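Local atomic coordinates of putative glutathionylspermidine synthase (Methylobacillus flagellatus, PDB entry 3N6X), a protein that is probably an ATP-dependent ligase of the circularly permuted ATP-grasp type, perhaps a glutathionylspermidine synthase. Residues V210-V215 against G306-N311; V74-L79 against D468-K473; V95-M100 against F333-E338; S168-M173 against R430-S435. All coordinates share one frame; numbering follows the deposited sequence.

Contact 1: residues V210-V215 against G306-N311; sequences VAQAGV and GVTLAN
A211 and T308 bring their backbones to 5.9 Å between CA atoms, where the loop after helix 199-209 passes the start of strand 308-310 without any backbone-to-backbone hydrogen bond. T308 gives its hydroxyl to the loop: OG1 donates to V210 O at 2.7 Å, the oxygen being met only 16° off its carbonyl plane. The methyl of T308, CG2, rests on V210 CG2 at 3.8 Å, the two side chains crossing at about a right angle. Two residues after V210, Q212 bends at chi2 (-86°), which turns CD toward the strand. Q212 NE2 donates to V307 O at 2.9 Å. That bond is almost straight at the hydrogen (171°), the oxygen lying in the amide plane of Q212 although NE2 stands well above the carbonyl plane of V307. An alanine in place of Q212 would probably leave V307 O without this donor and open a gap beside T308 OG1, where CG now packs. Q212 begins a type II beta turn closing at V215. Strand 308-310 pairs in parallel with strand 268-275, so the contact fastens a helix-to-strand connection to the edge of a mixed sheet of this probable ATP-grasp protein.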
loop_
_atom_site.group_PDB
_atom_site.type_symbol
_atom_site.label_atom_id
_atom_site.label_comp_id
_atom_site.label_asym_id
_atom_site.label_seq_id
_atom_site.Cartn_x
_atom_site.Cartn_y
_atom_site.Cartn_z
ATOM N N VAL A 210 -5.066 -2.689 20.629
ATOM C CA VAL A 210 -6.415 -2.279 20.237
ATOM C C VAL A 210 -7.456 -3.240 20.720
ATOM O O VAL A 210 -8.586 -3.188 20.256
ATOM C CB VAL A 210 -6.576 -1.915 18.728
ATOM C CG1 VAL A 210 -5.823 -0.628 18.394
ATOM C CG2 VAL A 210 -6.148 -3.066 17.816
ATOM N N ALA A 211 -7.102 -4.096 21.701
ATOM C CA ALA A 211 -8.074 -4.986 22.334
ATOM C C ALA A 211 -9.081 -4.113 23.073
ATOM O O ALA A 211 -8.732 -3.001 23.481
ATOM C CB ALA A 211 -7.373 -5.909 23.316
ATOM N N GLN A 212 -10.333 -4.573 23.202
ATOM C CA GLN A 212 -11.368 -3.794 23.908
ATOM C C GLN A 212 -11.013 -3.570 25.410
ATOM O O GLN A 212 -10.118 -4.235 25.947
ATOM C CB GLN A 212 -12.755 -4.440 23.742
ATOM C CG GLN A 212 -13.204 -4.544 22.272
ATOM C CD GLN A 212 -13.897 -3.297 21.741
ATOM O OE1 GLN A 212 -14.007 -2.256 22.412
ATOM N NE2 GLN A 212 -14.366 -3.371 20.507
ATOM N N ALA A 213 -11.659 -2.572 26.047
ATOM C CA ALA A 213 -11.394 -2.206 27.445
ATOM C C ALA A 213 -11.671 -3.372 28.375
ATOM O O ALA A 213 -12.723 -4.013 28.263
ATOM C CB ALA A 213 -12.239 -1.005 27.841
ATOM N N GLY A 214 -10.688 -3.690 29.227
ATOM C CA GLY A 214 -10.786 -4.794 30.174
ATOM C C GLY A 214 -9.900 -5.981 29.848
ATOM O O GLY A 214 -9.388 -6.633 30.759
ATOM N N VAL A 215 -9.718 -6.278 28.539
ATOM C CA VAL A 215 -8.926 -7.424 28.054
ATOM C C VAL A 215 -7.441 -7.296 28.457
ATOM O O VAL A 215 -6.755 -6.379 28.004
ATOM C CB VAL A 215 -9.098 -7.627 26.517
ATOM C CG1 VAL A 215 -8.402 -8.896 26.050
ATOM C CG2 VAL A 215 -10.575 -7.642 26.125
ATOM N N GLY A 306 -17.358 -6.528 22.023
ATOM C CA GLY A 306 -16.916 -7.863 22.423
ATOM C C GLY A 306 -15.694 -8.369 21.681
ATOM O O GLY A 306 -15.136 -9.414 22.037
ATOM N N VAL A 307 -15.280 -7.642 20.622
ATOM C CA VAL A 307 -14.124 -8.003 19.794
ATOM C C VAL A 307 -13.608 -6.753 19.051
ATOM O O VAL A 307 -14.354 -5.787 18.876
ATOM C CB VAL A 307 -14.472 -9.183 18.793
ATOM C CG1 VAL A 307 -15.275 -8.683 17.574
ATOM C CG2 VAL A 307 -13.214 -9.935 18.349
ATOM N N THR A 308 -12.345 -6.786 18.611
ATOM C CA THR A 308 -11.768 -5.738 17.776
ATOM C C THR A 308 -11.473 -6.309 16.398
ATOM O O THR A 308 -10.859 -7.370 16.298
ATOM C CB THR A 308 -10.481 -5.167 18.394
ATOM O OG1 THR A 308 -10.789 -4.583 19.651
ATOM C CG2 THR A 308 -9.826 -4.102 17.494
ATOM N N LEU A 309 -11.902 -5.596 15.340
ATOM C CA LEU A 309 -11.575 -5.930 13.951
ATOM C C LEU A 309 -10.541 -4.946 13.454
ATOM O O LEU A 309 -10.636 -3.750 13.736
ATOM C CB LEU A 309 -12.827 -5.896 13.044
ATOM C CG LEU A 309 -13.950 -6.914 13.391
ATOM C CD1 LEU A 309 -15.110 -6.786 12.437
ATOM C CD2 LEU A 309 -13.430 -8.340 13.390
ATOM N N ALA A 310 -9.515 -5.448 12.792
ATOM C CA ALA A 310 -8.436 -4.618 12.278
ATOM C C ALA A 310 -8.064 -5.087 10.876
ATOM O O ALA A 310 -7.711 -6.240 10.716
ATOM C CB ALA A 310 -7.228 -4.703 13.202
ATOM N N ASN A 311 -8.223 -4.240 9.842
ATOM C CA ASN A 311 -8.727 -2.861 9.959
ATOM C C ASN A 311 -10.229 -2.842 10.273
ATOM O O ASN A 311 -10.931 -3.841 10.064
ATOM C CB ASN A 311 -8.443 -2.079 8.676
ATOM C CG ASN A 311 -6.978 -1.767 8.452
ATOM O OD1 ASN A 311 -6.115 -2.006 9.302
ATOM N ND2 ASN A 311 -6.673 -1.168 7.326
#

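Contact 2: residues V74-L79 against D468-K473; sequences VVPRIL and DTWILK
P76 sets CB and CG over one face of the W470 indole, and this is where the contact is tightest. CG of the proline sits 3.5 Å from the centroid of the six-membered ring of W470, almost exactly on the ring normal, a CH-pi contact over the face. P76 CB covers the middle of the indole and comes within 3.5 Å of W470 CE2. The ring is also held at its rim: W470 NE1 donates to D468 OD2 at 2.8 Å, with the oxygen in the ring plane, while NE1 approaches from above the carboxylate plane. R177 forms a salt bridge to the same OD2, which would probably favour the charged aspartate. I78 runs beside W470, pointing the same way, with I78 CG1 at 3.8 Å from W470 CE3.

Beneath this, strands 77-79 and 469-471 pair in parallel, and four backbone bonds run from R77 N to D468 O through to L472 N to L79 O. On the face bearing R77, L79, T469 and I471 the cross-strand fit is slacker: L79 CD1 stands 3.9 Å from T469 CG2 and 4.1 Å from I471 CD1. R77 turns its end away to a salt bridge with E12. Toward the C-terminus the partly exposed L472 still reaches I78 CG2 with CD2, and the exposed K473 marks the solvent side.

M180 of helix 170-183 packs on P76 and W470, F188 and Y191 bring their rings to the indole, and L429 of strand 423-435 meets L79 and T469 on the other face.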
loop_
_atom_site.group_PDB
_atom_site.type_symbol
_atom_site.label_atom_id
_atom_site.label_comp_id
_atom_site.label_asym_id
_atom_site.label_seq_id
_atom_site.Cartn_x
_atom_site.Cartn_y
_atom_site.Cartn_z
ATOM N N VAL A 74 18.273 -6.523 -8.648
ATOM C CA VAL A 74 19.250 -6.505 -7.547
ATOM C C VAL A 74 19.805 -5.120 -7.204
ATOM O O VAL A 74 20.593 -4.999 -6.261
ATOM C CB VAL A 74 20.366 -7.585 -7.703
ATOM C CG1 VAL A 74 19.760 -8.987 -7.816
ATOM C CG2 VAL A 74 21.273 -7.286 -8.897
ATOM N N VAL A 75 19.398 -4.074 -7.942
ATOM C CA VAL A 75 19.840 -2.713 -7.615
ATOM C C VAL A 75 18.854 -2.120 -6.603
ATOM O O VAL A 75 17.671 -1.957 -6.925
ATOM C CB VAL A 75 20.017 -1.806 -8.857
ATOM C CG1 VAL A 75 20.704 -0.493 -8.477
ATOM C CG2 VAL A 75 20.795 -2.528 -9.958
ATOM N N PRO A 76 19.278 -1.903 -5.333
ATOM C CA PRO A 76 18.323 -1.416 -4.332
ATOM C C PRO A 76 17.903 0.028 -4.558
ATOM O O PRO A 76 18.632 0.816 -5.176
ATOM C CB PRO A 76 19.087 -1.568 -3.016
ATOM C CG PRO A 76 20.521 -1.442 -3.403
ATOM C CD PRO A 76 20.628 -2.082 -4.755
ATOM N N ARG A 77 16.733 0.377 -4.035
ATOM C CA ARG A 77 16.248 1.740 -4.018
ATOM C C ARG A 77 16.735 2.307 -2.681
ATOM O O ARG A 77 16.263 1.882 -1.631
ATOM C CB ARG A 77 14.702 1.739 -4.112
ATOM C CG ARG A 77 14.058 3.085 -3.920
ATOM C CD ARG A 77 14.025 3.864 -5.210
ATOM N NE ARG A 77 13.428 5.182 -5.031
ATOM C CZ ARG A 77 12.119 5.417 -5.061
ATOM N NH1 ARG A 77 11.259 4.416 -5.227
ATOM N NH2 ARG A 77 11.658 6.651 -4.900
ATOM N N ILE A 78 17.783 3.137 -2.708
ATOM C CA ILE A 78 18.386 3.647 -1.462
ATOM C C ILE A 78 17.846 5.014 -1.101
ATOM O O ILE A 78 17.821 5.897 -1.944
ATOM C CB ILE A 78 19.956 3.625 -1.498
ATOM C CG1 ILE A 78 20.492 2.299 -2.101
ATOM C CG2 ILE A 78 20.538 3.871 -0.099
ATOM C CD1 ILE A 78 22.001 2.286 -2.403
ATOM N N LEU A 79 17.417 5.187 0.166
ATOM C CA LEU A 79 16.918 6.462 0.687
ATOM C C LEU A 79 17.725 6.846 1.902
ATOM O O LEU A 79 18.029 5.990 2.724
ATOM C CB LEU A 79 15.415 6.361 1.058
ATOM C CG LEU A 79 14.450 5.922 -0.074
ATOM C CD1 LEU A 79 13.103 5.509 0.489
ATOM C CD2 LEU A 79 14.273 7.022 -1.120
ATOM N N ASP A 468 14.546 -4.138 -3.565
ATOM C CA ASP A 468 14.672 -3.976 -2.122
ATOM C C ASP A 468 14.786 -2.474 -1.872
ATOM O O ASP A 468 15.377 -1.771 -2.690
ATOM C CB ASP A 468 15.945 -4.693 -1.620
ATOM C CG ASP A 468 16.146 -4.704 -0.110
ATOM O OD1 ASP A 468 15.215 -4.283 0.622
ATOM O OD2 ASP A 468 17.226 -5.141 0.339
ATOM N N THR A 469 14.192 -1.971 -0.787
ATOM C CA THR A 469 14.294 -0.548 -0.435
ATOM C C THR A 469 15.148 -0.414 0.803
ATOM O O THR A 469 14.806 -0.962 1.864
ATOM C CB THR A 469 12.892 0.096 -0.239
ATOM O OG1 THR A 469 12.090 -0.168 -1.379
ATOM C CG2 THR A 469 12.965 1.608 0.006
ATOM N N TRP A 470 16.261 0.312 0.678
ATOM C CA TRP A 470 17.187 0.526 1.781
ATOM C C TRP A 470 16.968 1.881 2.418
ATOM O O TRP A 470 17.033 2.900 1.733
ATOM C CB TRP A 470 18.633 0.441 1.287
ATOM C CG TRP A 470 19.094 -0.923 0.857
ATOM C CD1 TRP A 470 18.376 -2.086 0.868
ATOM C CD2 TRP A 470 20.401 -1.261 0.381
ATOM N NE1 TRP A 470 19.147 -3.123 0.396
ATOM C CE2 TRP A 470 20.398 -2.644 0.090
ATOM C CE3 TRP A 470 21.583 -0.521 0.165
ATOM C CZ2 TRP A 470 21.535 -3.310 -0.383
ATOM C CZ3 TRP A 470 22.700 -1.178 -0.325
ATOM C CH2 TRP A 470 22.674 -2.556 -0.586
ATOM N N ILE A 471 16.719 1.904 3.728
ATOM C CA ILE A 471 16.644 3.148 4.475
ATOM C C ILE A 471 17.898 3.211 5.323
ATOM O O ILE A 471 18.155 2.298 6.118
ATOM C CB ILE A 471 15.316 3.300 5.301
ATOM C CG1 ILE A 471 14.133 3.745 4.385
ATOM C CG2 ILE A 471 15.485 4.327 6.425
ATOM C CD1 ILE A 471 13.554 2.721 3.439
ATOM N N LEU A 472 18.741 4.217 5.074
ATOM C CA LEU A 472 20.004 4.371 5.800
ATOM C C LEU A 472 19.788 4.889 7.203
ATOM O O LEU A 472 18.912 5.728 7.419
ATOM C CB LEU A 472 20.992 5.254 5.022
ATOM C CG LEU A 472 21.351 4.769 3.603
ATOM C CD1 LEU A 472 22.578 5.486 3.088
ATOM C CD2 LEU A 472 21.554 3.214 3.555
ATOM N N LYS A 473 20.537 4.329 8.179
ATOM C CA LYS A 473 20.407 4.680 9.605
ATOM C C LYS A 473 20.881 6.100 9.936
ATOM O O LYS A 473 21.839 6.588 9.347
ATOM C CB LYS A 473 21.115 3.647 10.490
ATOM C CG LYS A 473 20.349 2.341 10.618
ATOM C CD LYS A 473 21.054 1.364 11.545
ATOM C CE LYS A 473 21.750 0.262 10.789
ATOM N NZ LYS A 473 22.453 -0.669 11.703
#

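Contact 3: residues V95-M100 against F333-E338; sequences VKALNM and FYLGEE
M100, a selenomethionine, and Y334 meet through their first torsions: CG is anti to the carbonyl carbon in both (chi1 -68° and -61°), and the two side chains slide past each other in opposite directions. M100 then stays extended at chi2 and bends at chi3 (80°), which lays M100 CE within 3.7 Å of Y334 O. M100 CB lies over the tyrosine ring, 4.3 Å from the centroid of Y334, a CH-pi contact, with CG of Y334 the nearest ring atom. The backbone C of M100 is above the ring centre on this same face. F333 CD2 lies over the opposite face, near the rim. The hydroxyl of Y334 reaches past the segment to a hydrogen bond with D104, which would help hold the ring against helix 81-105.

L335 splits its methyls. L335 CD1 goes to A97 CB at 4.0 Å, and L335 CD2 goes to the selenium of M100 at 3.7 Å. The small A97 lets the two helices come to 6.1 Å between the CA atoms of A97 and Y334. No hydrogen bond links the two segments.

G336 leaves helical angles with positive phi, and Q93 of helix 81-105 binds the chain just beyond at E337 and E338. This is helix-to-helix packing at the protein surface, joining the last turn of helix 327-335 to the long helix 81-105.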
loop_
_atom_site.group_PDB
_atom_site.type_symbol
_atom_site.label_atom_id
_atom_site.label_comp_id
_atom_site.label_asym_id
_atom_site.label_seq_id
_atom_site.Cartn_x
_atom_site.Cartn_y
_atom_site.Cartn_z
ATOM N N VAL A 95 -1.946 9.668 7.537
ATOM C CA VAL A 95 -2.681 8.567 8.155
ATOM C C VAL A 95 -3.405 9.006 9.429
ATOM O O VAL A 95 -4.549 8.598 9.636
ATOM C CB VAL A 95 -1.784 7.310 8.329
ATOM C CG1 VAL A 95 -2.458 6.244 9.203
ATOM C CG2 VAL A 95 -1.420 6.735 6.968
ATOM N N LYS A 96 -2.809 9.938 10.216
ATOM C CA LYS A 96 -3.520 10.468 11.399
ATOM C C LYS A 96 -4.788 11.190 10.983
ATOM O O LYS A 96 -5.836 10.953 11.566
ATOM C CB LYS A 96 -2.628 11.392 12.244
ATOM C CG LYS A 96 -1.620 10.635 13.107
ATOM C CD LYS A 96 -0.622 11.595 13.766
ATOM C CE LYS A 96 0.147 10.941 14.892
ATOM N NZ LYS A 96 1.194 11.848 15.439
ATOM N N ALA A 97 -4.711 12.015 9.936
ATOM C CA ALA A 97 -5.868 12.773 9.424
ATOM C C ALA A 97 -6.932 11.830 8.833
ATOM O O ALA A 97 -8.116 12.047 9.044
ATOM C CB ALA A 97 -5.414 13.778 8.379
ATOM N N LEU A 98 -6.497 10.745 8.159
ATOM C CA LEU A 98 -7.405 9.737 7.593
ATOM C C LEU A 98 -8.184 8.996 8.693
ATOM O O LEU A 98 -9.398 8.811 8.557
ATOM C CB LEU A 98 -6.643 8.752 6.688
ATOM C CG LEU A 98 -6.297 9.282 5.267
ATOM C CD1 LEU A 98 -5.205 8.433 4.613
ATOM C CD2 LEU A 98 -7.541 9.314 4.359
ATOM N N ASN A 99 -7.504 8.657 9.819
ATOM C CA ASN A 99 -8.139 8.014 10.983
ATOM C C ASN A 99 -9.063 8.964 11.723
ATOM O O ASN A 99 -10.107 8.543 12.201
ATOM C CB ASN A 99 -7.084 7.422 11.940
ATOM C CG ASN A 99 -6.718 5.995 11.592
ATOM O OD1 ASN A 99 -7.586 5.144 11.353
ATOM N ND2 ASN A 99 -5.428 5.715 11.491
HETATM N N MSE A 100 -8.689 10.245 11.821
HETATM C CA MSE A 100 -9.541 11.248 12.455
HETATM C C MSE A 100 -10.769 11.558 11.577
HETATM O O MSE A 100 -11.867 11.745 12.101
HETATM C CB MSE A 100 -8.747 12.504 12.765
HETATM C CG MSE A 100 -7.715 12.276 13.848
HETATM SE SE MSE A 100 -6.641 13.827 14.167
HETATM C CE MSE A 100 -7.928 14.780 15.269
ATOM N N PHE A 333 -7.968 20.567 8.425
ATOM C CA PHE A 333 -9.106 20.574 9.354
ATOM C C PHE A 333 -8.814 19.865 10.700
ATOM O O PHE A 333 -9.068 20.438 11.753
ATOM C CB PHE A 333 -10.374 19.996 8.677
ATOM C CG PHE A 333 -11.636 20.073 9.517
ATOM C CD1 PHE A 333 -12.354 21.267 9.625
ATOM C CD2 PHE A 333 -12.117 18.948 10.189
ATOM C CE1 PHE A 333 -13.524 21.335 10.395
ATOM C CE2 PHE A 333 -13.283 19.020 10.957
ATOM C CZ PHE A 333 -13.978 20.216 11.058
ATOM N N TYR A 334 -8.309 18.627 10.665
ATOM C CA TYR A 334 -8.098 17.854 11.892
ATOM C C TYR A 334 -6.846 18.179 12.625
ATOM O O TYR A 334 -6.814 18.059 13.855
ATOM C CB TYR A 334 -8.168 16.334 11.617
ATOM C CG TYR A 334 -9.518 15.906 11.084
ATOM C CD1 TYR A 334 -10.659 15.976 11.881
ATOM C CD2 TYR A 334 -9.662 15.460 9.776
ATOM C CE1 TYR A 334 -11.906 15.594 11.389
ATOM C CE2 TYR A 334 -10.908 15.129 9.258
ATOM C CZ TYR A 334 -12.028 15.192 10.069
ATOM O OH TYR A 334 -13.242 14.821 9.561
ATOM N N LEU A 335 -5.769 18.481 11.891
ATOM C CA LEU A 335 -4.468 18.668 12.517
ATOM C C LEU A 335 -4.019 20.121 12.590
ATOM O O LEU A 335 -3.037 20.410 13.271
ATOM C CB LEU A 335 -3.409 17.809 11.808
ATOM C CG LEU A 335 -3.696 16.306 11.744
ATOM C CD1 LEU A 335 -2.760 15.628 10.769
ATOM C CD2 LEU A 335 -3.562 15.665 13.119
ATOM N N GLY A 336 -4.715 21.014 11.870
ATOM C CA GLY A 336 -4.358 22.430 11.805
ATOM C C GLY A 336 -2.985 22.650 11.201
ATOM O O GLY A 336 -2.277 23.583 11.587
ATOM N N GLU A 337 -2.591 21.771 10.251
ATOM C CA GLU A 337 -1.268 21.793 9.624
ATOM C C GLU A 337 -1.398 21.824 8.124
ATOM O O GLU A 337 -2.417 21.395 7.582
ATOM C CB GLU A 337 -0.479 20.515 10.000
ATOM C CG GLU A 337 -0.174 20.345 11.475
ATOM C CD GLU A 337 0.474 19.015 11.840
ATOM O OE1 GLU A 337 0.647 18.152 10.944
ATOM O OE2 GLU A 337 0.812 18.840 13.031
ATOM N N GLU A 338 -0.321 22.219 7.444
ATOM C CA GLU A 338 -0.230 22.141 6.003
ATOM C C GLU A 338 0.250 20.725 5.618
ATOM O O GLU A 338 1.117 20.167 6.306
ATOM C CB GLU A 338 0.757 23.206 5.471
ATOM C CG GLU A 338 0.114 24.573 5.255
ATOM C CD GLU A 338 -1.045 24.567 4.271
ATOM O OE1 GLU A 338 -0.807 24.315 3.064
ATOM O OE2 GLU A 338 -2.198 24.767 4.718
#

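Contact 4: residues S168-M173 against R430-S435; sequences SGVSYM and RPFVLS
The N-terminus of helix 170-183 packs here against strand 423-435 of the large mixed sheet, with V170 pressed onto F432. V170 CG1 stands 3.4 Å from the centroid of the F432 ring and 2° off the normal, a CH-pi contact over the centre of the face. The valine's first torsion (-45°) sets CG1 anti to its carbonyl carbon, and this is the branch that meets the ring. At the rim of the ring, near its plane, S168 O comes to 3.4 Å from F432 CE2, and the selenium of M173 lies more loosely at 4.4 Å from F432 CD1.

G169 is the N-cap residue of the helix, and its O accepts from M173 N one turn on. Its backbone angles call for glycine, and a CB there would also be driven tightly against F432 CZ. An alanine in place of F432, without the ring, would probably leave V170 CG1 with no face to rest on and open a gap between the helix start and the sheet.

S168 O has a second neighbour in R430, whose NH1 donates to it at 2.8 Å in a weak bond bent to 124° at the hydrogen. The oxygen lies near the guanidinium plane. A water joins the same two residues, 2.8 Å from S168 OG and weakly bound by R430 NH1. The stronger partner of R430 is D148, in a salt bridge through NE, and a sulfate ion, probably from the crystallisation liquor, is bound close to the arginine side chain.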
loop_
_atom_site.group_PDB
_atom_site.type_symbol
_atom_site.label_atom_id
_atom_site.label_comp_id
_atom_site.label_asym_id
_atom_site.label_seq_id
_atom_site.Cartn_x
_atom_site.Cartn_y
_atom_site.Cartn_z
ATOM N N SER A 168 -1.674 -4.790 1.271
ATOM C CA SER A 168 -0.783 -5.936 1.097
ATOM C C SER A 168 0.561 -5.536 0.500
ATOM O O SER A 168 0.723 -4.405 0.045
ATOM C CB SER A 168 -1.454 -6.992 0.222
ATOM O OG SER A 168 -1.803 -6.449 -1.042
ATOM N N GLY A 169 1.520 -6.471 0.516
ATOM C CA GLY A 169 2.837 -6.258 -0.072
ATOM C C GLY A 169 4.004 -6.420 0.883
ATOM O O GLY A 169 5.145 -6.486 0.427
ATOM N N VAL A 170 3.742 -6.494 2.223
ATOM C CA VAL A 170 4.825 -6.627 3.209
ATOM C C VAL A 170 5.673 -7.872 3.006
ATOM O O VAL A 170 6.884 -7.818 3.240
ATOM C CB VAL A 170 4.411 -6.429 4.694
ATOM C CG1 VAL A 170 3.507 -5.223 4.860
ATOM C CG2 VAL A 170 3.758 -7.667 5.260
ATOM N N SER A 171 5.059 -8.989 2.523
ATOM C CA SER A 171 5.799 -10.238 2.271
ATOM C C SER A 171 6.897 -10.034 1.227
ATOM O O SER A 171 8.006 -10.519 1.419
ATOM C CB SER A 171 4.855 -11.374 1.874
ATOM O OG SER A 171 4.200 -11.103 0.645
ATOM N N TYR A 172 6.627 -9.222 0.185
ATOM C CA TYR A 172 7.642 -8.897 -0.816
ATOM C C TYR A 172 8.733 -8.001 -0.203
ATOM O O TYR A 172 9.909 -8.198 -0.474
ATOM C CB TYR A 172 7.015 -8.224 -2.036
ATOM C CG TYR A 172 6.154 -9.145 -2.869
ATOM C CD1 TYR A 172 6.724 -10.102 -3.702
ATOM C CD2 TYR A 172 4.770 -9.006 -2.889
ATOM C CE1 TYR A 172 5.932 -10.952 -4.480
ATOM C CE2 TYR A 172 3.968 -9.847 -3.663
ATOM C CZ TYR A 172 4.555 -10.824 -4.453
ATOM O OH TYR A 172 3.767 -11.651 -5.223
HETATM N N MSE A 173 8.347 -7.076 0.681
HETATM C CA MSE A 173 9.304 -6.200 1.361
HETATM C C MSE A 173 10.256 -7.040 2.235
HETATM O O MSE A 173 11.475 -6.855 2.181
HETATM C CB MSE A 173 8.559 -5.144 2.223
HETATM C CG MSE A 173 9.492 -4.336 3.139
HETATM SE SE MSE A 173 8.551 -3.107 4.319
HETATM C CE MSE A 173 8.351 -4.246 5.855
ATOM N N ARG A 430 5.887 1.887 -1.700
ATOM C CA ARG A 430 4.785 1.669 -0.770
ATOM C C ARG A 430 5.247 1.356 0.673
ATOM O O ARG A 430 5.437 0.193 1.021
ATOM C CB ARG A 430 3.783 0.609 -1.278
ATOM C CG ARG A 430 2.518 0.522 -0.394
ATOM C CD ARG A 430 1.677 -0.711 -0.660
ATOM N NE ARG A 430 0.678 -0.473 -1.704
ATOM C CZ ARG A 430 -0.392 -1.236 -1.901
ATOM N NH1 ARG A 430 -0.623 -2.283 -1.119
ATOM N NH2 ARG A 430 -1.241 -0.957 -2.880
ATOM N N PRO A 431 5.379 2.375 1.550
ATOM C CA PRO A 431 5.621 2.076 2.966
ATOM C C PRO A 431 4.291 1.723 3.669
ATOM O O PRO A 431 3.211 1.947 3.109
ATOM C CB PRO A 431 6.233 3.372 3.500
ATOM C CG PRO A 431 5.698 4.451 2.618
ATOM C CD PRO A 431 5.217 3.826 1.319
ATOM N N PHE A 432 4.369 1.161 4.881
ATOM C CA PHE A 432 3.193 0.711 5.611
ATOM C C PHE A 432 3.107 1.405 6.951
ATOM O O PHE A 432 3.956 1.195 7.802
ATOM C CB PHE A 432 3.225 -0.825 5.789
ATOM C CG PHE A 432 3.209 -1.592 4.482
ATOM C CD1 PHE A 432 4.388 -1.814 3.769
ATOM C CD2 PHE A 432 2.010 -2.055 3.942
ATOM C CE1 PHE A 432 4.367 -2.484 2.541
ATOM C CE2 PHE A 432 1.992 -2.730 2.716
ATOM C CZ PHE A 432 3.168 -2.938 2.022
ATOM N N VAL A 433 2.105 2.250 7.134
ATOM C CA VAL A 433 1.953 2.983 8.380
ATOM C C VAL A 433 1.164 2.141 9.369
ATOM O O VAL A 433 0.057 1.680 9.053
ATOM C CB VAL A 433 1.315 4.384 8.167
ATOM C CG1 VAL A 433 1.181 5.123 9.488
ATOM C CG2 VAL A 433 2.120 5.209 7.172
ATOM N N LEU A 434 1.714 1.970 10.587
ATOM C CA LEU A 434 1.081 1.173 11.634
ATOM C C LEU A 434 0.565 2.036 12.754
ATOM O O LEU A 434 1.324 2.802 13.328
ATOM C CB LEU A 434 2.070 0.105 12.166
ATOM C CG LEU A 434 2.594 -0.901 11.109
ATOM C CD1 LEU A 434 3.611 -1.836 11.714
ATOM C CD2 LEU A 434 1.445 -1.716 10.494
ATOM N N SER A 435 -0.725 1.931 13.061
ATOM C CA SER A 435 -1.345 2.699 14.145
ATOM C C SER A 435 -1.921 1.762 15.199
ATOM O O SER A 435 -2.795 0.953 14.906
ATOM C CB SER A 435 -2.461 3.608 13.614
ATOM O OG SER A 435 -2.055 4.410 12.521
HETATM O O HOH W 1 -3.411 -4.123 -1.292
#

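Along the chain, contact 2 closes the widest loop, from 74-79 to 468-473, and the other three are nested within it. Contacts 3 and 4 cross, their segments alternating, and contact 1 lies inside both of their loops. In space, contacts 3 and 4 touch: V95 packs on V433 and N99 on S435, setting helix 81-105 on strand 423-435. Contacts 2 and 4 reach the same mixed sheet, their centres about 15 Å apart, and helix 170-183 serves both. Contact 1 belongs to the other mixed sheet, with its centre about 36 Å from that of contact 2. Contacts 2 and 4 thus bring distant parts of the chain together on one sheet.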